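Local coordinates for AxyAgu115A (Amphibacillus xylanus NBRC 15112, PDB 6NPS), which is a family GH115 alpha-glucuronidase that probably hydrolyses glucuronic acid side groups from xylan-type hemicelluloses such as arabinoglucuronoxylan, at residues E601-A606 and L655-P660; P664-S669 and I704-E709; Q582-L587 and K651-S656. The protein carries 3 engineered substitutions. All blocks are in the same frame, centred on the assembly; numbering follows the deposited sequence.

Interaction 1: residues E601-A606 and L655-P660; sequences EANKLA and LSYVLP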
ATOM      1  N   GLU A 601     -15.500 -11.859   2.494  1.00 31.13           N
ATOM      2  CA  GLU A 601     -14.778 -13.037   2.011  1.00 32.69           C
ATOM      3  C   GLU A 601     -13.270 -12.909   2.161  1.00 35.49           C
ATOM      4  O   GLU A 601     -12.569 -13.930   2.114  1.00 29.98           O
ATOM      5  CB  GLU A 601     -15.122 -13.301   0.550  1.00 38.30           C
ATOM      6  CG  GLU A 601     -14.463 -12.347  -0.430  1.00 53.24           C
ATOM      7  CD  GLU A 601     -14.959 -12.530  -1.872  1.00 74.79           C
ATOM      8  OE1 GLU A 601     -16.170 -12.296  -2.129  1.00 79.59           O
ATOM      9  OE2 GLU A 601     -14.131 -12.906  -2.742  1.00 83.00           O
ATOM     10  N   ALA A 602     -12.744 -11.698   2.373  1.00 34.10           N
ATOM     11  CA  ALA A 602     -11.326 -11.571   2.723  1.00 29.25           C
ATOM     12  C   ALA A 602     -10.940 -12.435   3.916  1.00 31.28           C
ATOM     13  O   ALA A 602      -9.834 -12.980   3.969  1.00 32.64           O
ATOM     14  CB  ALA A 602     -11.000 -10.111   3.039  1.00 27.67           C
ATOM     15  N   ASN A 603     -11.816 -12.550   4.900  1.00 28.81           N
ATOM     16  CA  ASN A 603     -11.413 -13.162   6.160  1.00 30.03           C
ATOM     17  C   ASN A 603     -11.132 -14.652   5.984  1.00 34.13           C
ATOM     18  O   ASN A 603     -10.144 -15.185   6.519  1.00 33.89           O
ATOM     19  CB  ASN A 603     -12.478 -12.866   7.220  1.00 32.90           C
ATOM     20  CG  ASN A 603     -12.529 -11.374   7.571  1.00 36.78           C
ATOM     21  OD1 ASN A 603     -11.647 -10.609   7.173  1.00 29.92           O
ATOM     22  ND2 ASN A 603     -13.566 -10.954   8.274  1.00 36.51           N
ATOM     23  N   LYS A 604     -11.941 -15.326   5.174  1.00 32.67           N
ATOM     24  CA  LYS A 604     -11.681 -16.726   4.862  1.00 37.11           C
ATOM     25  C   LYS A 604     -10.404 -16.901   4.047  1.00 31.68           C
ATOM     26  O   LYS A 604      -9.705 -17.904   4.203  1.00 32.31           O
ATOM     27  CB  LYS A 604     -12.874 -17.312   4.103  1.00 47.75           C
ATOM     28  CG  LYS A 604     -13.394 -18.582   4.746  1.00 64.87           C
ATOM     29  CD  LYS A 604     -14.111 -18.287   6.069  1.00 72.21           C
ATOM     30  CE  LYS A 604     -15.478 -17.645   5.829  1.00 80.56           C
ATOM     31  NZ  LYS A 604     -16.084 -16.989   7.037  1.00 85.12           N
ATOM     32  N   LEU A 605     -10.091 -15.953   3.164  1.00 28.73           N
ATOM     33  CA  LEU A 605      -8.859 -16.068   2.396  1.00 28.28           C
ATOM     34  C   LEU A 605      -7.646 -15.936   3.312  1.00 29.68           C
ATOM     35  O   LEU A 605      -6.640 -16.639   3.130  1.00 32.86           O
ATOM     36  CB  LEU A 605      -8.839 -15.006   1.285  1.00 29.72           C
ATOM     37  CG  LEU A 605      -9.812 -15.230   0.135  1.00 32.91           C
ATOM     38  CD1 LEU A 605      -9.935 -13.974  -0.762  1.00 32.69           C
ATOM     39  CD2 LEU A 605      -9.361 -16.429  -0.689  1.00 34.04           C
ATOM     40  N   ALA A 606      -7.739 -15.086   4.344  1.00 29.12           N
ATOM     41  CA  ALA A 606      -6.613 -14.949   5.271  1.00 30.20           C
ATOM     42  C   ALA A 606      -6.330 -16.266   5.989  1.00 35.54           C
ATOM     43  O   ALA A 606      -5.160 -16.642   6.195  1.00 30.82           O
ATOM     44  CB  ALA A 606      -6.898 -13.849   6.300  1.00 28.04           C
ATOM     45  N   LEU A 655      -1.621 -10.650   6.719  1.00 28.93           N
ATOM     46  CA  LEU A 655      -3.026 -11.011   6.494  1.00 30.58           C
ATOM     47  C   LEU A 655      -3.890  -9.784   6.711  1.00 30.93           C
ATOM     48  O   LEU A 655      -3.682  -9.043   7.678  1.00 30.90           O
ATOM     49  CB  LEU A 655      -3.491 -12.088   7.471  1.00 30.45           C
ATOM     50  CG  LEU A 655      -2.593 -13.318   7.564  1.00 35.57           C
ATOM     51  CD1 LEU A 655      -3.171 -14.240   8.601  1.00 34.76           C
ATOM     52  CD2 LEU A 655      -2.556 -13.977   6.207  1.00 32.44           C
ATOM     53  N   SER A 656      -4.894  -9.594   5.855  1.00 27.04           N
ATOM     54  CA  SER A 656      -5.817  -8.477   6.017  1.00 28.38           C
ATOM     55  C   SER A 656      -7.147  -9.047   6.475  1.00 29.55           C
ATOM     56  O   SER A 656      -7.621 -10.024   5.892  1.00 30.28           O
ATOM     57  CB  SER A 656      -6.014  -7.725   4.708  1.00 29.69           C
ATOM     58  OG  SER A 656      -4.818  -7.087   4.278  1.00 34.15           O
ATOM     59  N   TYR A 657      -7.736  -8.458   7.506  1.00 29.28           N
ATOM     60  CA  TYR A 657      -9.067  -8.842   7.948  1.00 30.97           C
ATOM     61  C   TYR A 657     -10.016  -7.657   7.864  1.00 28.99           C
ATOM     62  O   TYR A 657      -9.633  -6.517   8.105  1.00 29.53           O
ATOM     63  CB  TYR A 657      -9.079  -9.379   9.378  1.00 28.49           C
ATOM     64  CG  TYR A 657      -8.508 -10.765   9.486  1.00 36.55           C
ATOM     65  CD1 TYR A 657      -7.121 -10.947   9.650  1.00 41.44           C
ATOM     66  CD2 TYR A 657      -9.316 -11.882   9.447  1.00 36.46           C
ATOM     67  CE1 TYR A 657      -6.568 -12.205   9.776  1.00 39.65           C
ATOM     68  CE2 TYR A 657      -8.767 -13.174   9.565  1.00 40.57           C
ATOM     69  CZ  TYR A 657      -7.384 -13.314   9.736  1.00 40.78           C
ATOM     70  OH  TYR A 657      -6.797 -14.541   9.864  1.00 40.93           O
ATOM     71  N   VAL A 658     -11.273  -7.941   7.562  1.00 26.96           N
ATOM     72  CA  VAL A 658     -12.269  -6.896   7.307  1.00 28.61           C
ATOM     73  C   VAL A 658     -13.217  -6.831   8.487  1.00 31.50           C
ATOM     74  O   VAL A 658     -13.504  -7.859   9.113  1.00 32.42           O
ATOM     75  CB  VAL A 658     -12.979  -7.241   5.982  1.00 34.00           C
ATOM     76  CG1 VAL A 658     -14.297  -6.592   5.845  1.00 35.10           C
ATOM     77  CG2 VAL A 658     -12.030  -6.890   4.800  1.00 32.65           C
ATOM     78  N   LEU A 659     -13.687  -5.625   8.805  1.00 30.21           N
ATOM     79  CA  LEU A 659     -14.732  -5.423   9.789  1.00 31.41           C
ATOM     80  C   LEU A 659     -16.002  -5.037   9.023  1.00 38.67           C
ATOM     81  O   LEU A 659     -15.977  -4.060   8.248  1.00 34.74           O
ATOM     82  CB  LEU A 659     -14.346  -4.327  10.798  1.00 34.13           C
ATOM     83  CG  LEU A 659     -13.037  -4.640  11.579  1.00 36.48           C
ATOM     84  CD1 LEU A 659     -12.482  -3.433  12.370  1.00 39.06           C
ATOM     85  CD2 LEU A 659     -13.289  -5.804  12.514  1.00 38.98           C
ATOM     86  N   PRO A 660     -17.117  -5.759   9.193  1.00 41.71           N
ATOM     87  CA  PRO A 660     -18.325  -5.480   8.377  1.00 40.66           C
ATOM     88  C   PRO A 660     -18.814  -4.053   8.525  1.00 32.84           C
ATOM     89  O   PRO A 660     -18.798  -3.489   9.602  1.00 34.89           O
ATOM     90  CB  PRO A 660     -19.372  -6.454   8.930  1.00 44.69           C
ATOM     91  CG  PRO A 660     -18.660  -7.325   9.922  1.00 52.46           C
ATOM     92  CD  PRO A 660     -17.355  -6.704  10.296  1.00 44.57           C
TER
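Strand 655-657 runs roughly antiparallel to helix segment 601-606, part of helix 601-629, with the two axes 7.3 Å apart and at 151°. Leu655 begins the contact. Leu655 CB lies 4.0 Å from Ala606 CB, and the Leu655 methyls reach past this to the carbonyl oxygen of Ala606. Ser656 adds little with its side chain. Its carbonyl oxygen is bound by Asn591 of helix 564-596. Tyr657 lays one ring face over Ala606. Ala606 CB sits 3.9 Å from the centroid of the Tyr657 ring, offset toward the phenol end, in a CH-pi contact. The Tyr657 hydroxyl goes on to Glu607. The polar part of the contact lies at the backbone of Val658. Asn603 CG is anti to the carbonyl carbon (chi1 -67°), which brings the amide to the strand although CB does not point at it. Val658 N donates a nearly straight bond of 2.7 Å to Asn603 OD1. Asn603 ND2 donates to Val658 O at 3.2 Å. Both bonds lie in the plane of the accepting carbonyl, on a lone pair. One side-chain amide thus satisfies both polar backbone atoms of one residue. Val658 CG2 also touches Ala602 CB at 3.8 Å. Leu655 and Tyr657 pair with the second subunit. The contact is therefore a helix backing a strand that forms an antiparallel ladder with a strand of that subunit.

Interaction 2: residues P664-S669 and I704-E709; sequences PRLLVS and ISSVSE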
ATOM      1  N   PRO A 664     -26.703  -2.850   4.559  1.00 40.10           N
ATOM      2  CA  PRO A 664     -26.680  -4.097   3.755  1.00 42.57           C
ATOM      3  C   PRO A 664     -26.318  -3.849   2.295  1.00 45.20           C
ATOM      4  O   PRO A 664     -27.128  -3.936   1.350  1.00 51.97           O
ATOM      5  CB  PRO A 664     -28.112  -4.629   3.926  1.00 40.58           C
ATOM      6  CG  PRO A 664     -28.920  -3.436   4.118  1.00 44.42           C
ATOM      7  CD  PRO A 664     -28.074  -2.468   4.930  1.00 40.54           C
ATOM      8  N   ARG A 665     -25.060  -3.536   2.100  1.00 43.77           N
ATOM      9  CA  ARG A 665     -24.530  -3.181   0.805  1.00 37.67           C
ATOM     10  C   ARG A 665     -23.969  -4.422   0.128  1.00 36.89           C
ATOM     11  O   ARG A 665     -23.541  -5.394   0.778  1.00 37.22           O
ATOM     12  CB  ARG A 665     -23.424  -2.113   0.959  1.00 38.14           C
ATOM     13  CG  ARG A 665     -23.865  -0.816   1.565  1.00 38.12           C
ATOM     14  CD  ARG A 665     -22.715  -0.059   2.361  1.00 33.30           C
ATOM     15  NE  ARG A 665     -21.410  -0.207   1.699  1.00 33.70           N
ATOM     16  CZ  ARG A 665     -20.271   0.281   2.186  1.00 34.74           C
ATOM     17  NH1 ARG A 665     -20.306   0.921   3.356  1.00 34.10           N
ATOM     18  NH2 ARG A 665     -19.100   0.081   1.523  1.00 34.05           N
ATOM     19  N   LEU A 666     -23.936  -4.359  -1.205  1.00 30.72           N
ATOM     20  CA  LEU A 666     -23.462  -5.453  -2.023  1.00 31.98           C
ATOM     21  C   LEU A 666     -22.549  -4.898  -3.104  1.00 36.64           C
ATOM     22  O   LEU A 666     -22.902  -3.935  -3.795  1.00 36.85           O
ATOM     23  CB  LEU A 666     -24.666  -6.183  -2.684  1.00 33.34           C
ATOM     24  CG  LEU A 666     -25.539  -7.014  -1.750  1.00 34.41           C
ATOM     25  CD1 LEU A 666     -26.721  -7.615  -2.594  1.00 31.70           C
ATOM     26  CD2 LEU A 666     -24.725  -8.125  -1.092  1.00 32.70           C
ATOM     27  N   LEU A 667     -21.413  -5.530  -3.290  1.00 31.74           N
ATOM     28  CA  LEU A 667     -20.486  -5.118  -4.323  1.00 30.63           C
ATOM     29  C   LEU A 667     -20.703  -5.998  -5.547  1.00 32.84           C
ATOM     30  O   LEU A 667     -20.697  -7.224  -5.436  1.00 33.98           O
ATOM     31  CB  LEU A 667     -19.047  -5.228  -3.802  1.00 29.09           C
ATOM     32  CG  LEU A 667     -18.036  -4.804  -4.863  1.00 30.83           C
ATOM     33  CD1 LEU A 667     -18.101  -3.266  -4.982  1.00 29.68           C
ATOM     34  CD2 LEU A 667     -16.638  -5.274  -4.487  1.00 34.27           C
ATOM     35  N   VAL A 668     -20.906  -5.378  -6.707  1.00 31.05           N
ATOM     36  CA  VAL A 668     -20.979  -6.103  -7.976  1.00 31.57           C
ATOM     37  C   VAL A 668     -19.647  -5.954  -8.702  1.00 30.72           C
ATOM     38  O   VAL A 668     -19.177  -4.828  -8.910  1.00 32.49           O
ATOM     39  CB  VAL A 668     -22.134  -5.570  -8.848  1.00 34.69           C
ATOM     40  CG1 VAL A 668     -22.156  -6.266 -10.222  1.00 32.25           C
ATOM     41  CG2 VAL A 668     -23.464  -5.707  -8.124  1.00 35.96           C
ATOM     42  N   SER A 669     -19.043  -7.072  -9.127  1.00 29.42           N
ATOM     43  CA  SER A 669     -17.760  -6.989  -9.810  1.00 34.13           C
ATOM     44  C   SER A 669     -17.747  -7.883 -11.040  1.00 31.86           C
ATOM     45  O   SER A 669     -18.365  -8.949 -11.052  1.00 33.32           O
ATOM     46  CB  SER A 669     -16.608  -7.351  -8.853  1.00 40.39           C
ATOM     47  OG  SER A 669     -16.742  -8.667  -8.320  1.00 43.88           O
ATOM     48  N   ILE A 704     -21.454 -11.050  -7.002  1.00 30.04           N
ATOM     49  CA  ILE A 704     -22.081 -10.186  -6.004  1.00 28.20           C
ATOM     50  C   ILE A 704     -21.561 -10.615  -4.631  1.00 35.18           C
ATOM     51  O   ILE A 704     -21.625 -11.805  -4.295  1.00 34.26           O
ATOM     52  CB  ILE A 704     -23.619 -10.286  -6.062  1.00 31.34           C
ATOM     53  CG1 ILE A 704     -24.135 -10.036  -7.481  1.00 36.53           C
ATOM     54  CG2 ILE A 704     -24.297  -9.308  -5.068  1.00 31.97           C
ATOM     55  CD1 ILE A 704     -25.569 -10.505  -7.677  1.00 36.12           C
ATOM     56  N   SER A 705     -21.055  -9.646  -3.836  1.00 30.34           N
ATOM     57  CA  SER A 705     -20.329  -9.925  -2.605  1.00 30.61           C
ATOM     58  C   SER A 705     -20.823  -9.071  -1.459  1.00 26.98           C
ATOM     59  O   SER A 705     -21.074  -7.868  -1.621  1.00 35.15           O
ATOM     60  CB  SER A 705     -18.821  -9.657  -2.747  1.00 34.29           C
ATOM     61  OG  SER A 705     -18.299 -10.420  -3.798  1.00 35.03           O
ATOM     62  N   SER A 706     -20.862  -9.691  -0.280  1.00 28.78           N
ATOM     63  CA  SER A 706     -21.206  -9.019   0.973  1.00 32.73           C
ATOM     64  C   SER A 706     -20.076  -8.119   1.485  1.00 37.17           C
ATOM     65  O   SER A 706     -18.902  -8.513   1.514  1.00 29.48           O
ATOM     66  CB  SER A 706     -21.496 -10.051   2.069  1.00 37.08           C
ATOM     67  OG  SER A 706     -22.609 -10.855   1.744  1.00 43.68           O
ATOM     68  N   VAL A 707     -20.458  -6.943   1.970  1.00 37.53           N
ATOM     69  CA  VAL A 707     -19.572  -6.094   2.757  1.00 35.53           C
ATOM     70  C   VAL A 707     -20.049  -5.951   4.176  1.00 32.95           C
ATOM     71  O   VAL A 707     -19.324  -5.390   4.993  1.00 35.40           O
ATOM     72  CB  VAL A 707     -19.410  -4.693   2.132  1.00 38.56           C
ATOM     73  CG1 VAL A 707     -18.791  -4.808   0.754  1.00 44.17           C
ATOM     74  CG2 VAL A 707     -20.747  -4.001   2.069  1.00 38.43           C
ATOM     75  N   SER A 708     -21.261  -6.398   4.488  1.00 34.48           N
ATOM     76  CA  SER A 708     -21.812  -6.342   5.837  1.00 33.49           C
ATOM     77  C   SER A 708     -22.188  -7.750   6.300  1.00 36.64           C
ATOM     78  O   SER A 708     -22.188  -8.706   5.517  1.00 39.85           O
ATOM     79  CB  SER A 708     -23.047  -5.447   5.873  1.00 35.30           C
ATOM     80  OG  SER A 708     -24.111  -6.233   5.340  1.00 42.03           O
ATOM     81  N   GLU A 709     -22.558  -7.871   7.573  1.00 38.37           N
ATOM     82  CA  GLU A 709     -23.081  -9.122   8.101  1.00 49.05           C
ATOM     83  C   GLU A 709     -24.609  -9.147   8.124  1.00 52.97           C
ATOM     84  O   GLU A 709     -25.195  -9.981   8.817  1.00 55.86           O
ATOM     85  CB  GLU A 709     -22.509  -9.389   9.491  1.00 58.50           C
ATOM     86  CG  GLU A 709     -21.307 -10.318   9.423  1.00 73.28           C
ATOM     87  CD  GLU A 709     -20.502 -10.374  10.710  1.00 87.03           C
ATOM     88  OE1 GLU A 709     -19.383 -10.943  10.680  1.00 91.64           O
ATOM     89  OE2 GLU A 709     -20.987  -9.852  11.742  1.00 90.55           O
TER
HETATM   90  O   HOH W   1     -23.652  -6.886   2.739  1.00 34.46           O
HETATM   91  O   HOH W   2     -18.378  -8.840  -5.940  1.00 36.51           O
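Two neighbouring strands of an antiparallel five-stranded sheet meet here, 666-670 and 700-706. Leu667 and Ser705 form the hydrogen-bonded pair. Leu667 N gives a straight bond of 2.9 Å to Ser705 O, at 170°. The return bond from Ser705 N to Leu667 O has the same length but is more bent, at 146°. Leu666 with Ser706 and Val668 with Ile704 are the non-hydrogen-bonded pairs beside it. The CA of Leu666 also makes a CA-H...O contact to Ser705 O, and that of Ile704 does the same to Leu667 O.

The side chains of Leu666, Val668, Ile704 and Ser706 share one face. Leu666 CD1 meets Ile704 CG2 at 3.9 Å, the two chains crossing obliquely. Leu666, Ile704 and Ser706 then touch strand 729-732 of a second sheet, and Leu666 and Ile704 also touch strand 712-718. The two sheets pack face to face as a beta sandwich.

Leu667 and Ser705 point to the other face. There a water is held by three groups: Leu667 O, Ser669 OG and Ser705 OG. Its bond to Ser705 OG is 2.7 Å.

Beyond Ser706 the chain leaves the ladder. A second water bridges the two segments, donating to Arg665 O at 2.5 Å and accepting from Ser708 N at 3.0 Å. Val707 keeps CG2 in the crowded position between its backbone N and carbonyl carbon. This sets Val707 CG2 3.5 Å from Arg665 CB, with the two side chains crossing near a right angle. The Arg665 side chain bends at chi3. Its NE forms a salt bridge with Glu678, while NH2 bonds to Asn650 O of the second subunit.

Interaction 3: residues Q582-L587 and K651-S656; sequences QKMWLL and KNPVLS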
ATOM      1  N   GLN A 582       3.657 -20.972  -3.809  1.00 26.37           N
ATOM      2  CA  GLN A 582       2.995 -20.137  -4.817  1.00 28.40           C
ATOM      3  C   GLN A 582       1.542 -19.868  -4.406  1.00 28.99           C
ATOM      4  O   GLN A 582       1.077 -18.724  -4.417  1.00 25.34           O
ATOM      5  CB  GLN A 582       3.028 -20.810  -6.185  1.00 26.87           C
ATOM      6  CG  GLN A 582       4.407 -21.112  -6.731  1.00 29.46           C
ATOM      7  CD  GLN A 582       4.992 -19.938  -7.480  1.00 33.73           C
ATOM      8  OE1 GLN A 582       4.255 -19.131  -8.047  1.00 35.20           O
ATOM      9  NE2 GLN A 582       6.319 -19.825  -7.478  1.00 32.28           N
ATOM     10  N   LYS A 583       0.828 -20.921  -4.006  1.00 28.58           N
ATOM     11  CA  LYS A 583      -0.577 -20.792  -3.625  1.00 28.94           C
ATOM     12  C   LYS A 583      -0.754 -19.815  -2.477  1.00 30.94           C
ATOM     13  O   LYS A 583      -1.683 -18.994  -2.476  1.00 30.33           O
ATOM     14  CB  LYS A 583      -1.106 -22.162  -3.246  1.00 26.96           C
ATOM     15  CG  LYS A 583      -2.522 -22.200  -2.666  1.00 31.00           C
ATOM     16  CD  LYS A 583      -2.856 -23.677  -2.370  1.00 35.42           C
ATOM     17  CE  LYS A 583      -4.211 -23.871  -1.678  1.00 41.30           C
ATOM     18  NZ  LYS A 583      -4.216 -25.303  -1.171  1.00 45.56           N
ATOM     19  N   MET A 584       0.112 -19.917  -1.474  1.00 27.00           N
ATOM     20  CA  MET A 584       0.047 -19.038  -0.317  1.00 30.67           C
ATOM     21  C   MET A 584       0.056 -17.585  -0.742  1.00 30.82           C
ATOM     22  O   MET A 584      -0.746 -16.782  -0.261  1.00 29.46           O
ATOM     23  CB  MET A 584       1.229 -19.303   0.614  1.00 30.43           C
ATOM     24  CG  MET A 584       1.247 -18.366   1.830  1.00 30.12           C
ATOM     25  SD  MET A 584       2.708 -18.741   2.870  1.00 35.13           S
ATOM     26  CE  MET A 584       4.010 -18.050   1.866  1.00 32.61           C
ATOM     27  N   TRP A 585       0.988 -17.227  -1.621  1.00 26.60           N
ATOM     28  CA  TRP A 585       1.115 -15.837  -2.046  1.00 25.17           C
ATOM     29  C   TRP A 585      -0.028 -15.399  -2.952  1.00 24.08           C
ATOM     30  O   TRP A 585      -0.427 -14.235  -2.921  1.00 27.55           O
ATOM     31  CB  TRP A 585       2.445 -15.637  -2.758  1.00 26.10           C
ATOM     32  CG  TRP A 585       3.619 -15.593  -1.792  1.00 28.33           C
ATOM     33  CD1 TRP A 585       4.664 -16.469  -1.735  1.00 26.47           C
ATOM     34  CD2 TRP A 585       3.859 -14.601  -0.794  1.00 25.46           C
ATOM     35  NE1 TRP A 585       5.551 -16.078  -0.757  1.00 25.49           N
ATOM     36  CE2 TRP A 585       5.079 -14.938  -0.157  1.00 25.16           C
ATOM     37  CE3 TRP A 585       3.153 -13.449  -0.374  1.00 27.24           C
ATOM     38  CZ2 TRP A 585       5.629 -14.173   0.881  1.00 24.59           C
ATOM     39  CZ3 TRP A 585       3.690 -12.691   0.659  1.00 29.71           C
ATOM     40  CH2 TRP A 585       4.930 -13.051   1.274  1.00 32.22           C
ATOM     41  N   LEU A 586      -0.480 -16.281  -3.845  1.00 27.32           N
ATOM     42  CA  LEU A 586      -1.603 -15.971  -4.710  1.00 26.93           C
ATOM     43  C   LEU A 586      -2.874 -15.741  -3.892  1.00 26.24           C
ATOM     44  O   LEU A 586      -3.614 -14.790  -4.159  1.00 27.19           O
ATOM     45  CB  LEU A 586      -1.807 -17.097  -5.720  1.00 28.91           C
ATOM     46  CG  LEU A 586      -0.677 -17.234  -6.743  1.00 30.90           C
ATOM     47  CD1 LEU A 586      -0.877 -18.542  -7.488  1.00 28.68           C
ATOM     48  CD2 LEU A 586      -0.688 -16.099  -7.681  1.00 27.78           C
ATOM     49  N   LEU A 587      -3.135 -16.595  -2.892  1.00 26.67           N
ATOM     50  CA  LEU A 587      -4.252 -16.350  -1.966  1.00 27.87           C
ATOM     51  C   LEU A 587      -4.076 -15.059  -1.182  1.00 28.26           C
ATOM     52  O   LEU A 587      -5.061 -14.373  -0.865  1.00 24.20           O
ATOM     53  CB  LEU A 587      -4.405 -17.543  -0.995  1.00 25.37           C
ATOM     54  CG  LEU A 587      -4.867 -18.844  -1.635  1.00 28.42           C
ATOM     55  CD1 LEU A 587      -4.692 -19.948  -0.640  1.00 33.60           C
ATOM     56  CD2 LEU A 587      -6.421 -18.790  -2.085  1.00 30.02           C
ATOM     57  N   LYS A 651      10.190 -11.591   5.108  1.00 28.72           N
ATOM     58  CA  LYS A 651       8.931 -11.375   5.815  1.00 34.32           C
ATOM     59  C   LYS A 651       7.830 -12.280   5.285  1.00 31.31           C
ATOM     60  O   LYS A 651       7.708 -12.523   4.077  1.00 32.52           O
ATOM     61  CB  LYS A 651       8.483  -9.911   5.726  1.00 31.31           C
ATOM     62  CG  LYS A 651       9.394  -8.974   6.545  1.00 35.94           C
ATOM     63  CD  LYS A 651       9.061  -7.514   6.302  1.00 35.42           C
ATOM     64  CE  LYS A 651      10.052  -6.608   7.067  1.00 40.26           C
ATOM     65  NZ  LYS A 651      11.428  -6.627   6.479  1.00 40.84           N
ATOM     66  N   ASN A 652       7.007 -12.746   6.219  1.00 28.94           N
ATOM     67  CA  ASN A 652       5.853 -13.575   5.899  1.00 30.23           C
ATOM     68  C   ASN A 652       4.724 -12.747   5.266  1.00 31.98           C
ATOM     69  O   ASN A 652       4.726 -11.509   5.337  1.00 31.74           O
ATOM     70  CB  ASN A 652       5.368 -14.251   7.181  1.00 29.92           C
ATOM     71  CG  ASN A 652       6.159 -15.494   7.500  1.00 35.24           C
ATOM     72  OD1 ASN A 652       6.700 -16.122   6.598  1.00 33.58           O
ATOM     73  ND2 ASN A 652       6.238 -15.852   8.775  1.00 32.12           N
ATOM     74  N   PRO A 653       3.740 -13.411   4.650  1.00 27.06           N
ATOM     75  CA  PRO A 653       2.536 -12.687   4.182  1.00 26.76           C
ATOM     76  C   PRO A 653       1.875 -11.950   5.328  1.00 30.72           C
ATOM     77  O   PRO A 653       1.812 -12.448   6.457  1.00 29.94           O
ATOM     78  CB  PRO A 653       1.617 -13.805   3.662  1.00 25.98           C
ATOM     79  CG  PRO A 653       2.525 -14.977   3.426  1.00 29.91           C
ATOM     80  CD  PRO A 653       3.682 -14.862   4.366  1.00 29.22           C
ATOM     81  N   VAL A 654       1.396 -10.746   5.043  1.00 31.74           N
ATOM     82  CA  VAL A 654       0.622  -9.988   6.010  1.00 29.46           C
ATOM     83  C   VAL A 654      -0.856 -10.253   5.709  1.00 29.30           C
ATOM     84  O   VAL A 654      -1.291 -10.121   4.557  1.00 28.16           O
ATOM     85  CB  VAL A 654       0.936  -8.488   5.922  1.00 34.20           C
ATOM     86  CG1 VAL A 654       0.013  -7.687   6.890  1.00 31.64           C
ATOM     87  CG2 VAL A 654       2.418  -8.220   6.253  1.00 35.28           C
ATOM     88  N   LEU A 655      -1.621 -10.650   6.719  1.00 28.93           N
ATOM     89  CA  LEU A 655      -3.026 -11.011   6.494  1.00 30.58           C
ATOM     90  C   LEU A 655      -3.890  -9.784   6.711  1.00 30.93           C
ATOM     91  O   LEU A 655      -3.682  -9.043   7.678  1.00 30.90           O
ATOM     92  CB  LEU A 655      -3.491 -12.088   7.471  1.00 30.45           C
ATOM     93  CG  LEU A 655      -2.593 -13.318   7.564  1.00 35.57           C
ATOM     94  CD1 LEU A 655      -3.171 -14.240   8.601  1.00 34.76           C
ATOM     95  CD2 LEU A 655      -2.556 -13.977   6.207  1.00 32.44           C
ATOM     96  N   SER A 656      -4.894  -9.594   5.855  1.00 27.04           N
ATOM     97  CA  SER A 656      -5.817  -8.477   6.017  1.00 28.38           C
ATOM     98  C   SER A 656      -7.147  -9.047   6.475  1.00 29.55           C
ATOM     99  O   SER A 656      -7.621 -10.024   5.892  1.00 30.28           O
ATOM    100  CB  SER A 656      -6.014  -7.725   4.708  1.00 29.69           C
ATOM    101  OG  SER A 656      -4.818  -7.087   4.278  1.00 34.15           O
TER
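The segment 651-656 passes beside helix 564-596 with no backbone pairing, and the nearest CA atoms, those of Trp585 and Pro653, are 7.1 Å apart. A proline-on-tryptophan CH-pi contact joins helix 564-596, beside helix 601-629, to the chain leading into strand 655-657. Pro653 CG lies over one face of the six-membered ring of Trp585, 3.9 Å from its centroid and 17° off the normal. The two side chains cross at about a right angle. Met584 joins Pro653 on the same indole face. Its chain is extended to SD, with CG anti to the backbone N (chi1 178°), and then bends at chi3. The bend sets Met584 CE 3.8 Å from Pro653 CG. The proline thus meets a thioether on one helix residue and an aromatic face on the next. An alanine in place of Trp585 would remove the ring face under Pro653 and would probably loosen the seat of this segment on the helix. The adjacent Asn652 bonds through ND2 to Leu659 O of the second subunit, so the segment also lies at the subunit interface. The indole meets the segment at its rim too, where Lys651 O lies in the ring plane, 4.0 Å from Trp585 CH2.

In the fold
Interactions 1 and 3 overlap at Leu655 and Ser656. Interaction 3 holds the part before the strand on helix 564-596, and interaction 1 holds strand 655-657 on helix 601-629. These successive helices touch through Leu605 and Leu587. Both contacts also reach the second subunit. Interaction 3 is buried and apolar. Interaction 1 is partly buried and relies on a side-chain amide. Interaction 2 lies further along the chain, in the sandwich. It is buried and combines backbone bonds and bound water with an apolar face packed inside the sandwich. Its centre is about 14 Å from that of interaction 1, which it meets through Glu601 with Ser705 and Pro660 with Glu709. Interactions 2 and 3 do not touch.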